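Local atomic coordinates of KLLA0A11308p (Kluyveromyces lactis, PDB entry 6AM0), a protein that probably binds mRNA, this chain being the N-terminal Sm-like (LSm) domain of an EDC3-family protein. Residues Asn3-Asp15 against Asp52-Pro64. Residues are numbered along the deposited sequence; the frame is centred on the assembly and turned at random.
Sequences NFKGYQIEIELKD and DKLYDLKVLKLPP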
ATOM      1  N   ASN D   3      -8.635 -19.170  -1.574  1.00129.94           N
ATOM      2  CA  ASN D   3      -8.104 -19.210  -0.224  1.00118.63           C
ATOM      3  C   ASN D   3      -6.847 -18.355  -0.137  1.00120.18           C
ATOM      4  O   ASN D   3      -6.022 -18.333  -1.055  1.00122.15           O
ATOM      5  CB  ASN D   3      -7.805 -20.648   0.209  1.00116.29           C
ATOM      6  CG  ASN D   3      -6.491 -21.172  -0.341  1.00114.89           C
ATOM      7  OD1 ASN D   3      -6.202 -21.044  -1.529  1.00124.37           O
ATOM      8  ND2 ASN D   3      -5.683 -21.764   0.532  1.00100.66           N
ATOM      9  N   PHE D   4      -6.726 -17.632   0.966  1.00109.70           N
ATOM     10  CA  PHE D   4      -5.547 -16.839   1.277  1.00 91.66           C
ATOM     11  C   PHE D   4      -4.877 -17.397   2.523  1.00 92.99           C
ATOM     12  O   PHE D   4      -4.256 -16.670   3.298  1.00 98.35           O
ATOM     13  CB  PHE D   4      -5.924 -15.369   1.443  1.00 91.04           C
ATOM     14  CG  PHE D   4      -6.461 -14.743   0.188  1.00 92.95           C
ATOM     15  CD1 PHE D   4      -5.633 -14.528  -0.898  1.00 94.71           C
ATOM     16  CD2 PHE D   4      -7.802 -14.410   0.081  1.00 97.77           C
ATOM     17  CE1 PHE D   4      -6.120 -13.962  -2.058  1.00 88.30           C
ATOM     18  CE2 PHE D   4      -8.295 -13.843  -1.080  1.00101.25           C
ATOM     19  CZ  PHE D   4      -7.453 -13.622  -2.152  1.00 89.54           C
ATOM     20  N   LYS D   5      -5.019 -18.704   2.711  1.00 96.98           N
ATOM     21  CA  LYS D   5      -4.505 -19.369   3.897  1.00101.17           C
ATOM     22  C   LYS D   5      -2.985 -19.305   3.928  1.00 93.81           C
ATOM     23  O   LYS D   5      -2.315 -19.582   2.929  1.00 92.24           O
ATOM     24  CB  LYS D   5      -4.994 -20.815   3.901  1.00 99.47           C
ATOM     25  CG  LYS D   5      -6.490 -20.895   4.154  1.00105.47           C
ATOM     26  CD  LYS D   5      -7.118 -22.128   3.527  1.00107.81           C
ATOM     27  CE  LYS D   5      -8.635 -22.012   3.522  1.00 98.30           C
ATOM     28  NZ  LYS D   5      -9.300 -23.319   3.279  1.00113.68           N
ATOM     29  N   GLY D   6      -2.448 -18.923   5.084  1.00 88.58           N
ATOM     30  CA  GLY D   6      -1.028 -18.730   5.272  1.00 89.08           C
ATOM     31  C   GLY D   6      -0.587 -17.282   5.244  1.00 92.46           C
ATOM     32  O   GLY D   6       0.550 -16.992   5.636  1.00 94.81           O
ATOM     33  N   TYR D   7      -1.442 -16.373   4.783  1.00 92.37           N
ATOM     34  CA  TYR D   7      -1.100 -14.960   4.773  1.00 86.88           C
ATOM     35  C   TYR D   7      -1.082 -14.407   6.194  1.00 90.87           C
ATOM     36  O   TYR D   7      -1.933 -14.744   7.023  1.00 76.68           O
ATOM     37  CB  TYR D   7      -2.098 -14.184   3.912  1.00 78.82           C
ATOM     38  CG  TYR D   7      -1.830 -14.282   2.424  1.00 76.81           C
ATOM     39  CD1 TYR D   7      -1.837 -15.513   1.781  1.00 92.34           C
ATOM     40  CD2 TYR D   7      -1.589 -13.150   1.660  1.00 74.08           C
ATOM     41  CE1 TYR D   7      -1.599 -15.617   0.422  1.00 99.35           C
ATOM     42  CE2 TYR D   7      -1.348 -13.245   0.297  1.00 83.80           C
ATOM     43  CZ  TYR D   7      -1.357 -14.482  -0.316  1.00 91.33           C
ATOM     44  OH  TYR D   7      -1.121 -14.590  -1.668  1.00 85.89           O
ATOM     45  N   GLN D   8      -0.120 -13.527   6.461  1.00 93.81           N
ATOM     46  CA  GLN D   8      -0.003 -12.867   7.756  1.00 85.81           C
ATOM     47  C   GLN D   8      -0.947 -11.670   7.797  1.00 83.06           C
ATOM     48  O   GLN D   8      -0.869 -10.786   6.936  1.00 90.98           O
ATOM     49  CB  GLN D   8       1.445 -12.440   7.982  1.00 90.54           C
ATOM     50  CG  GLN D   8       1.794 -11.942   9.378  1.00100.99           C
ATOM     51  CD  GLN D   8       1.464 -12.935  10.477  1.00 97.90           C
ATOM     52  OE1 GLN D   8       1.248 -14.120  10.225  1.00 97.99           O
ATOM     53  NE2 GLN D   8       1.452 -12.457  11.714  1.00115.24           N
ATOM     54  N   ILE D   9      -1.829 -11.625   8.796  1.00 84.30           N
ATOM     55  CA  ILE D   9      -2.954 -10.694   8.802  1.00 83.30           C
ATOM     56  C   ILE D   9      -2.950  -9.898  10.101  1.00 88.90           C
ATOM     57  O   ILE D   9      -2.601 -10.424  11.165  1.00 89.61           O
ATOM     58  CB  ILE D   9      -4.298 -11.438   8.623  1.00 85.41           C
ATOM     59  CG1 ILE D   9      -4.284 -12.284   7.348  1.00 89.54           C
ATOM     60  CG2 ILE D   9      -5.473 -10.467   8.595  1.00 84.36           C
ATOM     61  CD1 ILE D   9      -3.977 -11.499   6.094  1.00101.93           C
ATOM     62  N   GLU D  10      -3.334  -8.621  10.004  1.00 87.97           N
ATOM     63  CA  GLU D  10      -3.518  -7.745  11.155  1.00 82.36           C
ATOM     64  C   GLU D  10      -4.833  -6.995  10.987  1.00 88.15           C
ATOM     65  O   GLU D  10      -5.071  -6.383   9.942  1.00 94.78           O
ATOM     66  CB  GLU D  10      -2.346  -6.769  11.293  1.00 96.39           C
ATOM     67  CG  GLU D  10      -2.173  -6.174  12.681  1.00105.11           C
ATOM     68  CD  GLU D  10      -0.800  -5.560  12.878  1.00118.23           C
ATOM     69  OE1 GLU D  10       0.031  -5.651  11.947  1.00115.24           O
ATOM     70  OE2 GLU D  10      -0.549  -4.990  13.961  1.00134.87           O
ATOM     71  N   ILE D  11      -5.682  -7.048  12.016  1.00 81.76           N
ATOM     72  CA  ILE D  11      -7.035  -6.512  11.980  1.00 88.71           C
ATOM     73  C   ILE D  11      -7.203  -5.551  13.149  1.00 96.78           C
ATOM     74  O   ILE D  11      -6.427  -5.561  14.106  1.00 96.78           O
ATOM     75  CB  ILE D  11      -8.109  -7.629  12.015  1.00 95.12           C
ATOM     76  CG1 ILE D  11      -8.018  -8.463  13.299  1.00 89.61           C
ATOM     77  CG2 ILE D  11      -7.980  -8.537  10.803  1.00 89.64           C
ATOM     78  CD1 ILE D  11      -9.029  -8.091  14.370  1.00100.62           C
ATOM     79  N   GLU D  12      -8.239  -4.719  13.070  1.00100.39           N
ATOM     80  CA  GLU D  12      -8.465  -3.683  14.068  1.00103.13           C
ATOM     81  C   GLU D  12      -9.911  -3.724  14.526  1.00 93.96           C
ATOM     82  O   GLU D  12     -10.803  -4.040  13.737  1.00102.25           O
ATOM     83  CB  GLU D  12      -8.170  -2.289  13.512  1.00107.94           C
ATOM     84  CG  GLU D  12      -6.769  -2.098  12.980  1.00122.89           C
ATOM     85  CD  GLU D  12      -6.481  -0.653  12.639  1.00130.56           C
ATOM     86  OE1 GLU D  12      -7.383   0.195  12.836  1.00128.19           O
ATOM     87  OE2 GLU D  12      -5.320  -0.356  12.275  1.00135.48           O
ATOM     88  N   LEU D  13     -10.140  -3.389  15.798  1.00 86.16           N
ATOM     89  CA  LEU D  13     -11.471  -3.342  16.383  1.00107.97           C
ATOM     90  C   LEU D  13     -11.888  -1.876  16.597  1.00115.88           C
ATOM     91  O   LEU D  13     -11.297  -0.960  16.004  1.00118.37           O
ATOM     92  CB  LEU D  13     -11.481  -4.173  17.668  1.00105.63           C
ATOM     93  CG  LEU D  13     -11.006  -5.629  17.535  1.00 84.41           C
ATOM     94  CD1 LEU D  13     -11.301  -6.397  18.809  1.00 70.60           C
ATOM     95  CD2 LEU D  13     -11.620  -6.333  16.334  1.00 75.28           C
ATOM     96  N   LYS D  14     -12.902  -1.652  17.442  1.00114.99           N
ATOM     97  CA  LYS D  14     -13.511  -0.322  17.501  1.00128.24           C
ATOM     98  C   LYS D  14     -12.585   0.717  18.125  1.00132.00           C
ATOM     99  O   LYS D  14     -12.648   1.894  17.754  1.00140.83           O
ATOM    100  CB  LYS D  14     -14.846  -0.370  18.255  1.00123.50           C
ATOM    101  CG  LYS D  14     -14.736  -0.543  19.758  1.00122.95           C
ATOM    102  CD  LYS D  14     -16.101  -0.488  20.438  1.00115.68           C
ATOM    103  CE  LYS D  14     -15.962  -0.536  21.955  1.00122.09           C
ATOM    104  NZ  LYS D  14     -17.280  -0.501  22.648  1.00130.80           N
ATOM    105  N   ASP D  15     -11.721   0.320  19.059  1.00114.11           N
ATOM    106  CA  ASP D  15     -10.855   1.267  19.752  1.00117.60           C
ATOM    107  C   ASP D  15      -9.432   1.253  19.211  1.00115.72           C
ATOM    108  O   ASP D  15      -8.477   1.474  19.965  1.00107.09           O
ATOM    109  CB  ASP D  15     -10.860   0.985  21.254  1.00126.33           C
ATOM    110  CG  ASP D  15     -12.259   0.782  21.802  1.00132.92           C
ATOM    111  OD1 ASP D  15     -12.978   1.786  21.997  1.00130.12           O
ATOM    112  OD2 ASP D  15     -12.640  -0.384  22.034  1.00141.41           O
ATOM    113  N   ASP D  52     -18.677  -8.435  11.374  1.00102.98           N
ATOM    114  CA  ASP D  52     -19.427  -7.317  11.937  1.00104.61           C
ATOM    115  C   ASP D  52     -18.539  -6.436  12.804  1.00107.42           C
ATOM    116  O   ASP D  52     -18.703  -5.211  12.832  1.00109.72           O
ATOM    117  CB  ASP D  52     -20.605  -7.842  12.758  1.00103.10           C
ATOM    118  CG  ASP D  52     -21.407  -8.892  12.018  1.00120.36           C
ATOM    119  OD1 ASP D  52     -20.989  -9.282  10.907  1.00113.40           O
ATOM    120  OD2 ASP D  52     -22.449  -9.331  12.552  1.00122.98           O
ATOM    121  N   LYS D  53     -17.595  -7.041  13.520  1.00 99.12           N
ATOM    122  CA  LYS D  53     -16.790  -6.340  14.508  1.00 98.75           C
ATOM    123  C   LYS D  53     -15.479  -5.798  13.948  1.00 98.05           C
ATOM    124  O   LYS D  53     -14.652  -5.305  14.721  1.00 89.35           O
ATOM    125  CB  LYS D  53     -16.496  -7.272  15.686  1.00 96.19           C
ATOM    126  CG  LYS D  53     -17.696  -8.082  16.152  1.00 97.42           C
ATOM    127  CD  LYS D  53     -18.626  -7.281  17.046  1.00103.63           C
ATOM    128  CE  LYS D  53     -19.674  -8.190  17.669  1.00113.48           C
ATOM    129  NZ  LYS D  53     -20.371  -7.559  18.823  1.00116.76           N
ATOM    130  N   LEU D  54     -15.281  -5.843  12.633  1.00 93.08           N
ATOM    131  CA  LEU D  54     -14.022  -5.436  12.021  1.00 94.70           C
ATOM    132  C   LEU D  54     -14.146  -4.045  11.416  1.00104.14           C
ATOM    133  O   LEU D  54     -15.044  -3.789  10.608  1.00110.40           O
ATOM    134  CB  LEU D  54     -13.589  -6.429  10.942  1.00 89.59           C
ATOM    135  CG  LEU D  54     -13.227  -7.836  11.412  1.00 79.53           C
ATOM    136  CD1 LEU D  54     -12.396  -8.538  10.353  1.00 68.98           C
ATOM    137  CD2 LEU D  54     -12.486  -7.780  12.737  1.00 79.32           C
ATOM    138  N   TYR D  55     -13.228  -3.158  11.797  1.00114.47           N
ATOM    139  CA  TYR D  55     -13.205  -1.798  11.277  1.00109.76           C
ATOM    140  C   TYR D  55     -12.145  -1.575  10.208  1.00111.43           C
ATOM    141  O   TYR D  55     -12.342  -0.724   9.334  1.00121.41           O
ATOM    142  CB  TYR D  55     -13.009  -0.801  12.425  1.00 98.67           C
ATOM    143  CG  TYR D  55     -14.257  -0.620  13.261  1.00112.74           C
ATOM    144  CD1 TYR D  55     -14.585  -1.525  14.261  1.00112.97           C
ATOM    145  CD2 TYR D  55     -15.118   0.448  13.036  1.00129.61           C
ATOM    146  CE1 TYR D  55     -15.733  -1.366  15.019  1.00123.75           C
ATOM    147  CE2 TYR D  55     -16.264   0.616  13.791  1.00115.42           C
ATOM    148  CZ  TYR D  55     -16.566  -0.293  14.781  1.00120.70           C
ATOM    149  OH  TYR D  55     -17.707  -0.130  15.534  1.00133.96           O
ATOM    150  N   ASP D  56     -11.033  -2.311  10.243  1.00102.23           N
ATOM    151  CA  ASP D  56     -10.104  -2.304   9.121  1.00106.76           C
ATOM    152  C   ASP D  56      -9.214  -3.536   9.219  1.00104.10           C
ATOM    153  O   ASP D  56      -9.003  -4.084  10.307  1.00103.53           O
ATOM    154  CB  ASP D  56      -9.255  -1.021   9.102  1.00121.23           C
ATOM    155  CG  ASP D  56      -8.435  -0.861   7.824  1.00128.40           C
ATOM    156  OD1 ASP D  56      -8.039  -1.873   7.208  1.00119.51           O
ATOM    157  OD2 ASP D  56      -8.187   0.297   7.428  1.00146.25           O
ATOM    158  N   LEU D  57      -8.697  -3.958   8.065  1.00 94.21           N
ATOM    159  CA  LEU D  57      -7.845  -5.132   7.939  1.00 91.44           C
ATOM    160  C   LEU D  57      -6.700  -4.804   6.989  1.00 98.86           C
ATOM    161  O   LEU D  57      -6.916  -4.172   5.951  1.00104.76           O
ATOM    162  CB  LEU D  57      -8.653  -6.338   7.432  1.00 91.09           C
ATOM    163  CG  LEU D  57      -7.969  -7.639   7.001  1.00 98.24           C
ATOM    164  CD1 LEU D  57      -8.868  -8.814   7.331  1.00110.41           C
ATOM    165  CD2 LEU D  57      -7.647  -7.640   5.512  1.00 96.20           C
ATOM    166  N   LYS D  58      -5.491  -5.246   7.329  1.00 95.70           N
ATOM    167  CA  LYS D  58      -4.356  -5.070   6.433  1.00 97.20           C
ATOM    168  C   LYS D  58      -3.447  -6.288   6.576  1.00 95.48           C
ATOM    169  O   LYS D  58      -3.467  -6.981   7.597  1.00 97.82           O
ATOM    170  CB  LYS D  58      -3.642  -3.739   6.711  1.00106.72           C
ATOM    171  CG  LYS D  58      -2.966  -3.124   5.488  1.00120.40           C
ATOM    172  CD  LYS D  58      -1.739  -2.300   5.833  1.00132.11           C
ATOM    173  CE  LYS D  58      -0.967  -1.924   4.576  1.00126.75           C
ATOM    174  NZ  LYS D  58       0.147  -0.984   4.872  1.00 98.65           N
ATOM    175  N   VAL D  59      -2.640  -6.540   5.544  1.00 85.65           N
ATOM    176  CA  VAL D  59      -1.857  -7.767   5.417  1.00 85.36           C
ATOM    177  C   VAL D  59      -0.371  -7.432   5.462  1.00 95.60           C
ATOM    178  O   VAL D  59       0.071  -6.431   4.886  1.00103.97           O
ATOM    179  CB  VAL D  59      -2.215  -8.524   4.117  1.00 89.36           C
ATOM    180  CG1 VAL D  59      -1.995  -7.644   2.916  1.00102.25           C
ATOM    181  CG2 VAL D  59      -1.396  -9.792   3.982  1.00 96.20           C
ATOM    182  N   LEU D  60       0.401  -8.274   6.157  1.00 83.42           N
ATOM    183  CA  LEU D  60       1.819  -8.030   6.395  1.00 80.45           C
ATOM    184  C   LEU D  60       2.732  -8.950   5.594  1.00 93.14           C
ATOM    185  O   LEU D  60       3.598  -8.467   4.860  1.00 95.79           O
ATOM    186  CB  LEU D  60       2.128  -8.185   7.889  1.00 71.48           C
ATOM    187  CG  LEU D  60       1.230  -7.490   8.909  1.00 76.33           C
ATOM    188  CD1 LEU D  60       1.660  -7.873  10.318  1.00 97.63           C
ATOM    189  CD2 LEU D  60       1.265  -5.984   8.724  1.00 93.27           C
ATOM    190  N   LYS D  61       2.596 -10.265   5.740  1.00 92.06           N
ATOM    191  CA  LYS D  61       3.512 -11.200   5.108  1.00 95.55           C
ATOM    192  C   LYS D  61       2.757 -12.192   4.233  1.00 91.64           C
ATOM    193  O   LYS D  61       1.555 -12.417   4.393  1.00 87.81           O
ATOM    194  CB  LYS D  61       4.341 -11.971   6.149  1.00 94.65           C
ATOM    195  CG  LYS D  61       4.946 -11.122   7.258  1.00105.76           C
ATOM    196  CD  LYS D  61       6.421 -10.839   7.006  1.00129.13           C
ATOM    197  CE  LYS D  61       7.124 -10.384   8.279  1.00129.38           C
ATOM    198  NZ  LYS D  61       6.515  -9.152   8.853  1.00132.81           N
ATOM    199  N   LEU D  62       3.492 -12.774   3.299  1.00 97.04           N
ATOM    200  CA  LEU D  62       3.039 -13.881   2.470  1.00 90.21           C
ATOM    201  C   LEU D  62       3.319 -15.196   3.181  1.00 99.96           C
ATOM    202  O   LEU D  62       4.080 -15.246   4.150  1.00105.38           O
ATOM    203  CB  LEU D  62       3.739 -13.823   1.114  1.00 92.87           C
ATOM    204  CG  LEU D  62       3.051 -13.055  -0.019  1.00 93.72           C
ATOM    205  CD1 LEU D  62       2.636 -11.663   0.418  1.00 95.35           C
ATOM    206  CD2 LEU D  62       3.960 -12.979  -1.240  1.00 88.93           C
ATOM    207  N   PRO D  63       2.706 -16.292   2.743  1.00 96.98           N
ATOM    208  CA  PRO D  63       2.995 -17.585   3.369  1.00 99.53           C
ATOM    209  C   PRO D  63       4.401 -18.036   3.025  1.00100.52           C
ATOM    210  O   PRO D  63       4.879 -17.790   1.907  1.00103.94           O
ATOM    211  CB  PRO D  63       1.942 -18.518   2.752  1.00104.82           C
ATOM    212  CG  PRO D  63       1.577 -17.865   1.462  1.00 95.40           C
ATOM    213  CD  PRO D  63       1.609 -16.399   1.765  1.00 96.07           C
ATOM    214  N   PRO D  64       5.098 -18.681   3.968  1.00113.89           N
ATOM    215  CA  PRO D  64       6.530 -18.980   3.770  1.00112.53           C
ATOM    216  C   PRO D  64       6.856 -19.645   2.443  1.00118.92           C
ATOM    217  O   PRO D  64       7.921 -19.369   1.873  1.00119.43           O
ATOM    218  CB  PRO D  64       6.851 -19.894   4.959  1.00110.35           C
ATOM    219  CG  PRO D  64       5.909 -19.438   6.027  1.00106.71           C
ATOM    220  CD  PRO D  64       4.632 -19.076   5.310  1.00109.12           C
TER
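Glu10 O accepts the N-H of Lys58 at an N to O distance of 2.9 Å in a nearly straight bond, and Glu10 N gives its hydrogen to Lys58 O, the reciprocal bonds of an antiparallel hydrogen-bonded pair in strands 8-12 and 56-59, which run at 163°. Gln8 O accepts the N-H of Leu60, and Gln8 N donates to Lys61 O. Beta-branched isoleucine and valine, which favour extended backbone, and leucine fill the buried face: Ile11 CG2 lies 3.6 Å from Leu57 CD1, and Ile9 CD1 reaches Val59 CG2 at 3.7 Å. Ile11 CD1 meets Leu54 CD2, and both side chains touch Leu31 of strand 30-33. Beyond the strands, the flat Tyr7 ring offers a face to the C-H groups of proline: Pro63 CD sits 3.9 Å from its centroid in a CH-pi contact, while Val59 CG2 approaches the ring edge. With CG anti to its carbonyl carbon (chi1 -80°), Tyr7 has Phe4 CD1 more loosely over the rim of the opposite face. A serine here would probably leave Pro63 CD without its ring and open a gap toward Phe4. Glu12, whose O accepts the N-H of Tyr55, turns OE1 to Arg18 of the second subunit in a salt bridge. Pairing of first and last strands, with 18-26 on the other side of 8-12, is characteristic of the curled antiparallel Sm fold.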